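Local coordinates for structural protein ORF273 (Acidianus two-tailed virus, PDB 4ART), which is of unknown molecular function but is a thermo- and acid-stable virion protein with a fold that was new when determined, at residues L110-I113 with S114-L117; I159-I162 with D163-A166; A168-I171 with P172-V175; R196-A199 with E200-I204. All blocks are in the same frame, centred on the assembly; numbering follows the deposited sequence.

Interaction 1 (L110-I113 with S114-L117); sequences LPSI and SDIL. With SO4 (sulfate ion), chain E.
A first torsion well off the staggered values (Ser112 chi1 127°) swings OG of Ser112 over the start of helix 113-123, where it meets the backbone of Asp115. At the other end of the contact, Ile116 holds CG1 beside its own backbone N and anti to the carbonyl carbon, which brings CG1 to the ring of Pro111; the end of this branch is less surely placed. Ser112 is the N-cap: Asp115 N donates to Ser112 OG over 3.0 Å, and the bond is almost straight at 167°. The same hydroxyl donates to a sulfate, Ser112 OG to O1 3.0 Å, and accepts from a water at 3.1 Å from OG, which also reaches Asp115 OD1 weakly. Ser114 N sends a further weak bond to that sulfate oxygen, while the hydroxyl of Ser114 bonds Glu195 of helix 188-201. The sulfate, probably from the crystallisation liquor, thus sits where backbone N-H groups emerge from the helix. Inside the turn, Leu117 N donates to Ile113 O at 2.9 Å. On the buried side the side chains of Pro111 and Ile116 cross at about a right angle, and Pro111 CG lies 3.5 Å from Ile116 CG1. Residues just before the cap and four after it meet here as a hydrophobic staple, and Leu165 of helix 162-168 packs on both. In the crystal three partners, one of them the sulfate, surround the Ser112 hydroxyl and would hold its rotation, and the positive end of the helix dipole probably helps to hold the anion there.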
# COMPACT_ATOMS: atom_id res chain seq x y z
N LEU A 110 5.73 -8.05 5.06
CA LEU A 110 5.90 -7.67 6.45
C LEU A 110 4.73 -6.85 6.92
O LEU A 110 4.18 -6.07 6.15
CB LEU A 110 7.19 -6.85 6.63
CG LEU A 110 8.47 -7.66 6.81
CD1 LEU A 110 9.66 -6.82 6.60
CD2 LEU A 110 8.55 -8.26 8.18
N PRO A 111 4.37 -6.97 8.19
CA PRO A 111 3.35 -6.07 8.73
C PRO A 111 3.80 -4.64 8.61
O PRO A 111 4.99 -4.33 8.56
CB PRO A 111 3.33 -6.40 10.22
CG PRO A 111 4.56 -7.15 10.47
CD PRO A 111 4.95 -7.84 9.23
N SER A 112 2.81 -3.79 8.53
CA SER A 112 2.88 -2.36 8.53
C SER A 112 3.72 -1.93 9.77
O SER A 112 3.55 -2.52 10.85
CB SER A 112 1.45 -1.83 8.64
OG SER A 112 1.31 -0.92 9.71
N ILE A 113 4.60 -0.92 9.60
CA ILE A 113 5.45 -0.38 10.68
C ILE A 113 4.56 0.10 11.82
O ILE A 113 4.80 -0.22 12.98
CB ILE A 113 6.43 0.72 10.14
CG1 ILE A 113 7.65 0.06 9.49
CG2 ILE A 113 6.91 1.71 11.24
CD1 ILE A 113 8.63 -0.72 10.46
N SER A 114 3.49 0.82 11.44
CA SER A 114 2.50 1.36 12.37
C SER A 114 1.97 0.28 13.29
O SER A 114 1.91 0.47 14.49
CB SER A 114 1.35 2.03 11.61
OG SER A 114 1.78 3.12 10.82
N ASP A 115 1.56 -0.85 12.72
CA ASP A 115 1.04 -1.99 13.46
C ASP A 115 2.04 -2.59 14.44
O ASP A 115 1.69 -2.74 15.61
CB ASP A 115 0.50 -3.08 12.51
CG ASP A 115 -0.90 -2.80 11.96
OD1 ASP A 115 -1.61 -1.99 12.54
OD2 ASP A 115 -1.27 -3.42 10.95
N ILE A 116 3.26 -2.90 14.00
CA ILE A 116 4.30 -3.51 14.88
C ILE A 116 4.68 -2.59 16.02
O ILE A 116 4.83 -3.04 17.15
CB ILE A 116 5.56 -4.00 14.12
CG1 ILE A 116 5.20 -4.77 12.91
CG2 ILE A 116 6.62 -4.75 14.98
CD1 ILE A 116 5.70 -4.02 11.87
N LEU A 117 4.85 -1.30 15.72
CA LEU A 117 5.16 -0.31 16.74
C LEU A 117 4.01 -0.24 17.76
O LEU A 117 4.28 -0.29 18.96
CB LEU A 117 5.36 1.07 16.09
CG LEU A 117 5.77 2.17 17.05
CD1 LEU A 117 7.11 1.86 17.72
CD2 LEU A 117 5.78 3.53 16.37
S SO4 E . 1.57 1.64 7.18
O1 SO4 E . 2.59 1.29 8.15
O2 SO4 E . 0.81 0.49 6.72
O3 SO4 E . 0.66 2.60 7.79
O4 SO4 E . 2.21 2.23 5.99
O HOH W 1 -1.71 -0.09 9.92

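Interaction 2 (I159-I162 with D163-A166); sequences IYDI and DSLA
Tyr160, near the end of strand 154-161, turns its CB toward the coming helix, and Tyr160 CB stands 4.2 Å from Leu165 CD2. The methyl approaches the tyrosine ring obliquely. Next, Asp161 swings its carboxylate out with CG anti to the backbone N (chi1 178°), which brings OD1 to Ser164 N. Ser164 N donates to Asp161 OD1 at 3.0 Å with an angle of 157°, and OD1 accepts with its anti lone pair, turned away from OD2. This is an N-cap, and Tyr160 with Leu165, one residue before the cap and four after it, add a hydrophobic staple, so that strand 154-161 of the mixed sheet passes into helix 162-168 with no intervening loop. A water donates to Asp161 OD1 over 2.7 Å and makes a weak hydrogen bond with Ser164 OG. A second water donates to Asp161 OD2 and, weakly, to Asp163 OD2; it bridges the two carboxylates, whose like charges (Asp161 OD1 to Asp163 OD2, 4.5 Å) it probably helps to screen. The backbone oxygen of Asp161 takes Leu165 N in the carbonyl plane, 3.1 Å away. Ile162 opens the helix: its O accepts from Ala166 N at 2.9 Å, while its CB bond points away from the turn and the side chain packs on Phe119 of helix 113-123 and Tyr140 of the neighbouring strand.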
# COMPACT_ATOMS: atom_id res chain seq x y z
N ILE A 159 3.41 -16.34 9.46
CA ILE A 159 3.28 -16.04 10.88
C ILE A 159 4.55 -15.41 11.43
O ILE A 159 5.61 -16.03 11.45
CB ILE A 159 2.82 -17.30 11.66
CG1 ILE A 159 1.49 -17.84 11.07
CG2 ILE A 159 2.68 -16.97 13.11
CD1 ILE A 159 1.18 -19.21 11.43
N TYR A 160 4.41 -14.19 11.96
CA TYR A 160 5.53 -13.43 12.53
C TYR A 160 5.32 -13.29 14.02
O TYR A 160 4.23 -12.95 14.45
CB TYR A 160 5.59 -12.01 11.92
CG TYR A 160 5.76 -11.97 10.41
CD1 TYR A 160 4.65 -12.04 9.57
CD2 TYR A 160 7.03 -11.91 9.82
CE1 TYR A 160 4.80 -12.05 8.18
CE2 TYR A 160 7.18 -11.89 8.44
CZ TYR A 160 6.07 -11.98 7.63
OH TYR A 160 6.24 -11.92 6.27
N ASP A 161 6.38 -13.47 14.78
CA ASP A 161 6.40 -13.26 16.22
C ASP A 161 6.64 -11.75 16.37
O ASP A 161 7.66 -11.25 15.89
CB ASP A 161 7.57 -14.05 16.87
CG ASP A 161 7.67 -13.83 18.38
OD1 ASP A 161 8.34 -12.88 18.79
OD2 ASP A 161 7.04 -14.57 19.12
N ILE A 162 5.72 -11.03 17.01
CA ILE A 162 5.79 -9.57 17.14
C ILE A 162 7.04 -9.07 17.88
O ILE A 162 7.66 -8.13 17.41
CB ILE A 162 4.43 -8.97 17.68
CG1 ILE A 162 3.29 -9.23 16.64
CG2 ILE A 162 4.56 -7.47 18.03
CD1 ILE A 162 1.92 -9.00 17.10
N ASP A 163 7.41 -9.70 19.00
CA ASP A 163 8.60 -9.33 19.78
C ASP A 163 9.87 -9.40 18.96
O ASP A 163 10.70 -8.50 19.02
CB ASP A 163 8.78 -10.27 21.00
CG ASP A 163 7.74 -10.17 22.08
OD1 ASP A 163 7.05 -9.13 22.14
OD2 ASP A 163 7.67 -11.10 22.92
N SER A 164 10.02 -10.52 18.23
CA SER A 164 11.18 -10.83 17.39
C SER A 164 11.29 -9.81 16.30
O SER A 164 12.37 -9.26 16.08
CB SER A 164 11.05 -12.23 16.79
OG SER A 164 11.69 -13.15 17.65
N LEU A 165 10.17 -9.51 15.65
CA LEU A 165 10.10 -8.51 14.61
C LEU A 165 10.46 -7.11 15.14
O LEU A 165 11.26 -6.41 14.52
CB LEU A 165 8.69 -8.51 13.99
CG LEU A 165 8.54 -7.82 12.67
CD1 LEU A 165 9.64 -8.26 11.68
CD2 LEU A 165 7.21 -8.12 12.08
N ALA A 166 9.88 -6.72 16.29
CA ALA A 166 10.14 -5.41 16.90
C ALA A 166 11.64 -5.24 17.22
O ALA A 166 12.20 -4.17 16.95
CB ALA A 166 9.30 -5.22 18.18
O HOH W 2 6.63 -13.99 21.53
O HOH W 3 10.25 -13.26 20.67

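Interaction 3 (A168-I171 with P172-V175); sequences ALRI and PQIV
Arg170 and Ile174 are joined first through the backbone: Ile174 N donates to Arg170 O at 3.1 Å, and one residue on, Val175 N donates to Ile171 O at 3.0 Å, both bonds close to straight at 163°. Arg170 has two structural duties. It leaves helix 162-168 with a positive phi of 65°, making the Schellman motif that closes that helix, and it is also the N-cap residue of helix 171-179. Pro172 falls in the first turn of the new helix, where its missing N-H costs no bond within the helix.

The charged side chain makes contacts of another kind. The arginine chain bends at chi3 (65°), bringing the guanidinium back over the helix start: Gln173 CB lies over one of its faces, 4.2 Å from Arg170 NH2, and Ile174 CD1 meets it obliquely, 4.0 Å from Arg170 NH1. That same NH1 is hydrogen-bonded to the side chain of Gln202. Apolar packing makes up the rest: Ile171 CB touches Pro172 CD at 3.7 Å, and the CG2 methyls of Ile171 and Val175 come to 3.9 Å, one helical turn apart.

Around this tight helix-to-helix corner, Ile171 packs on Leu117 and Tyr120 of helix 113-123 and Val175 on Leu121. Ile174 packs on Ile194, Ile197 and Val198 of helix 188-201, so helix 171-179 lies against both; Arg170 and Gln173 are solvent-exposed, though the guanidinium reaches in to Gln202 through NH1.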
# COMPACT_ATOMS: atom_id res chain seq x y z
N ALA A 168 14.26 -6.83 15.72
CA ALA A 168 15.00 -6.72 14.45
C ALA A 168 14.85 -5.32 13.85
O ALA A 168 15.74 -4.88 13.12
CB ALA A 168 14.52 -7.77 13.46
N LEU A 169 13.73 -4.65 14.13
CA LEU A 169 13.44 -3.30 13.66
C LEU A 169 14.05 -2.26 14.59
O LEU A 169 13.95 -1.06 14.32
CB LEU A 169 11.91 -3.09 13.53
CG LEU A 169 11.26 -3.70 12.29
CD1 LEU A 169 9.73 -3.74 12.43
CD2 LEU A 169 11.71 -2.96 11.01
N ARG A 170 14.67 -2.72 15.70
CA ARG A 170 15.33 -1.93 16.75
C ARG A 170 14.32 -1.07 17.51
O ARG A 170 14.71 -0.12 18.20
CB ARG A 170 16.53 -1.09 16.24
CG ARG A 170 17.69 -1.90 15.63
CD ARG A 170 18.85 -1.01 15.22
NE ARG A 170 19.48 -0.33 16.36
CZ ARG A 170 19.32 0.95 16.67
NH1 ARG A 170 18.54 1.73 15.93
NH2 ARG A 170 19.93 1.46 17.73
N ILE A 171 13.04 -1.43 17.41
CA ILE A 171 11.96 -0.73 18.09
C ILE A 171 12.22 -0.59 19.61
O ILE A 171 12.07 0.53 20.09
CB ILE A 171 10.55 -1.24 17.70
CG1 ILE A 171 10.19 -0.78 16.28
CG2 ILE A 171 9.49 -0.77 18.70
CD1 ILE A 171 9.03 -1.50 15.61
N PRO A 172 12.64 -1.63 20.38
CA PRO A 172 12.84 -1.44 21.83
C PRO A 172 13.86 -0.38 22.20
O PRO A 172 13.60 0.41 23.12
CB PRO A 172 13.28 -2.83 22.31
CG PRO A 172 12.67 -3.76 21.31
CD PRO A 172 12.86 -3.04 20.02
N GLN A 173 15.02 -0.34 21.48
CA GLN A 173 16.10 0.64 21.67
C GLN A 173 15.63 2.06 21.36
O GLN A 173 15.98 2.98 22.10
CB GLN A 173 17.32 0.32 20.78
CG GLN A 173 17.93 -1.03 21.03
CD GLN A 173 17.46 -2.08 20.06
OE1 GLN A 173 16.26 -2.33 19.89
NE2 GLN A 173 18.42 -2.84 19.51
N ILE A 174 14.87 2.24 20.26
CA ILE A 174 14.35 3.57 19.85
C ILE A 174 13.29 4.09 20.84
O ILE A 174 13.31 5.28 21.16
CB ILE A 174 13.90 3.61 18.35
CG1 ILE A 174 15.07 3.18 17.41
CG2 ILE A 174 13.34 4.98 17.96
CD1 ILE A 174 14.69 2.79 15.91
N VAL A 175 12.39 3.19 21.34
CA VAL A 175 11.34 3.48 22.34
C VAL A 175 12.04 3.86 23.64
O VAL A 175 11.64 4.82 24.25
CB VAL A 175 10.32 2.30 22.50
CG1 VAL A 175 9.46 2.47 23.74
CG2 VAL A 175 9.44 2.17 21.27

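Interaction 4 (R196-A199 with E200-I204); sequences RIVA and EEQPI
The guanidinium of Arg196 receives Glu201 OE2 at its edge, in its own plane, and NE donates to this oxygen over 2.7 Å. The carboxylate is turned steeply, its plane 74° from the guanidinium, and OE2 is met from above the carboxylate plane, 59° out of it. A weak second bond, Arg196 NH2 to Glu201 OE1 at 3.0 Å, completes the salt bridge without making a flat two-pronged pair. The other flat group is the amide of Gln202: NE2 donates within the amide plane to a lone pair of Val198 O, 3.1 Å away, the amide side chain lying alongside that of Val198. Gln202 CG sits in the crowded position between backbone N and carbonyl carbon (chi1 69°), folding the amide back over the last turn; NE2 also bonds Leu169 O. Gln202 N reaches five residues back to Ile197 O at 3.1 Å, in keeping with a wider pi-type turn near the end of helix 188-201. Glu200 OE1 bonds Thr209 of the second subunit. A water bridges Val198 O and Gln202 O, so Val198 O, near the helix end, is satisfied twice, while the ion pair ties the exposed Glu201 to the preceding turn.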
# COMPACT_ATOMS: atom_id res chain seq x y z
N ARG A 196 8.79 7.64 12.56
CA ARG A 196 9.67 8.30 11.60
C ARG A 196 11.12 7.77 11.68
O ARG A 196 11.74 7.49 10.64
CB ARG A 196 9.62 9.83 11.81
CG ARG A 196 10.45 10.64 10.82
CD ARG A 196 10.71 12.06 11.32
NE ARG A 196 11.93 12.10 12.15
CZ ARG A 196 11.95 12.19 13.48
NH1 ARG A 196 10.82 12.29 14.17
NH2 ARG A 196 13.11 12.19 14.13
N ILE A 197 11.68 7.66 12.90
CA ILE A 197 13.04 7.13 13.14
C ILE A 197 13.17 5.67 12.65
O ILE A 197 14.15 5.34 11.98
CB ILE A 197 13.45 7.24 14.64
CG1 ILE A 197 13.44 8.74 15.11
CG2 ILE A 197 14.85 6.59 14.88
CD1 ILE A 197 13.67 8.96 16.67
N VAL A 198 12.21 4.81 13.04
CA VAL A 198 12.19 3.37 12.73
C VAL A 198 12.13 3.15 11.22
O VAL A 198 12.94 2.37 10.69
CB VAL A 198 11.06 2.58 13.49
CG1 VAL A 198 10.97 1.11 13.09
CG2 VAL A 198 11.14 2.77 15.00
N ALA A 199 11.21 3.86 10.53
CA ALA A 199 10.94 3.62 9.11
C ALA A 199 11.71 4.42 8.09
O ALA A 199 11.91 3.95 6.97
CB ALA A 199 9.46 3.79 8.86
N GLU A 200 12.08 5.66 8.44
CA GLU A 200 12.67 6.63 7.50
C GLU A 200 14.06 7.15 7.85
O GLU A 200 14.64 7.89 7.04
CB GLU A 200 11.75 7.85 7.39
CG GLU A 200 10.33 7.54 6.98
CD GLU A 200 9.47 8.78 7.05
OE1 GLU A 200 9.52 9.59 6.10
OE2 GLU A 200 8.72 8.94 8.03
N GLU A 201 14.58 6.85 9.04
CA GLU A 201 15.89 7.39 9.43
C GLU A 201 17.01 6.40 9.61
O GLU A 201 18.07 6.56 9.01
CB GLU A 201 15.78 8.39 10.60
CG GLU A 201 14.86 9.58 10.29
CD GLU A 201 14.68 10.63 11.37
OE1 GLU A 201 14.82 10.30 12.57
OE2 GLU A 201 14.36 11.78 11.01
N GLN A 202 16.79 5.38 10.44
CA GLN A 202 17.85 4.40 10.72
C GLN A 202 18.19 3.50 9.52
O GLN A 202 17.26 2.96 8.91
CB GLN A 202 17.49 3.54 11.94
CG GLN A 202 16.32 2.58 11.67
CD GLN A 202 16.02 1.55 12.71
OE1 GLN A 202 16.85 1.21 13.56
NE2 GLN A 202 14.85 0.94 12.59
N PRO A 203 19.49 3.26 9.20
CA PRO A 203 19.77 2.23 8.19
C PRO A 203 19.52 0.88 8.87
O PRO A 203 20.17 0.53 9.87
CB PRO A 203 21.23 2.45 7.80
CG PRO A 203 21.85 3.21 8.95
CD PRO A 203 20.73 3.76 9.84
N ILE A 204 18.54 0.16 8.38
CA ILE A 204 18.18 -1.11 8.97
C ILE A 204 18.62 -2.32 8.14
O ILE A 204 18.99 -3.32 8.74
CB ILE A 204 16.67 -1.12 9.42
CG1 ILE A 204 16.35 -2.24 10.41
CG2 ILE A 204 15.68 -1.11 8.21
CD1 ILE A 204 16.79 -1.98 11.85
O HOH W 4 14.68 3.10 8.74

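Interactions 1, 2 and 3 sit at helix starts and interaction 4 near a helix end. All four are partly buried: interactions 1 and 2 lie deep, without exposed residues, while interactions 3 and 4, their centres about 17 and 18 Å from the centre of the chain, include exposed Arg170, Gln173 and Glu201. Interactions 1 and 2 share a hydrophobic patch (Pro111 with Leu165) and are capped by side-chain oxygens, one neutral, one acidic. Interaction 3 lacks such a cap and meets interaction 4 through Gln202; the latter alone has a salt bridge. Helix 171-179 follows helix 162-168 after a two-residue turn, Ala166 O probably accepting from Ile171 N. Leu117 meets Ile171, and Ile113 meets Val198 and Ala199.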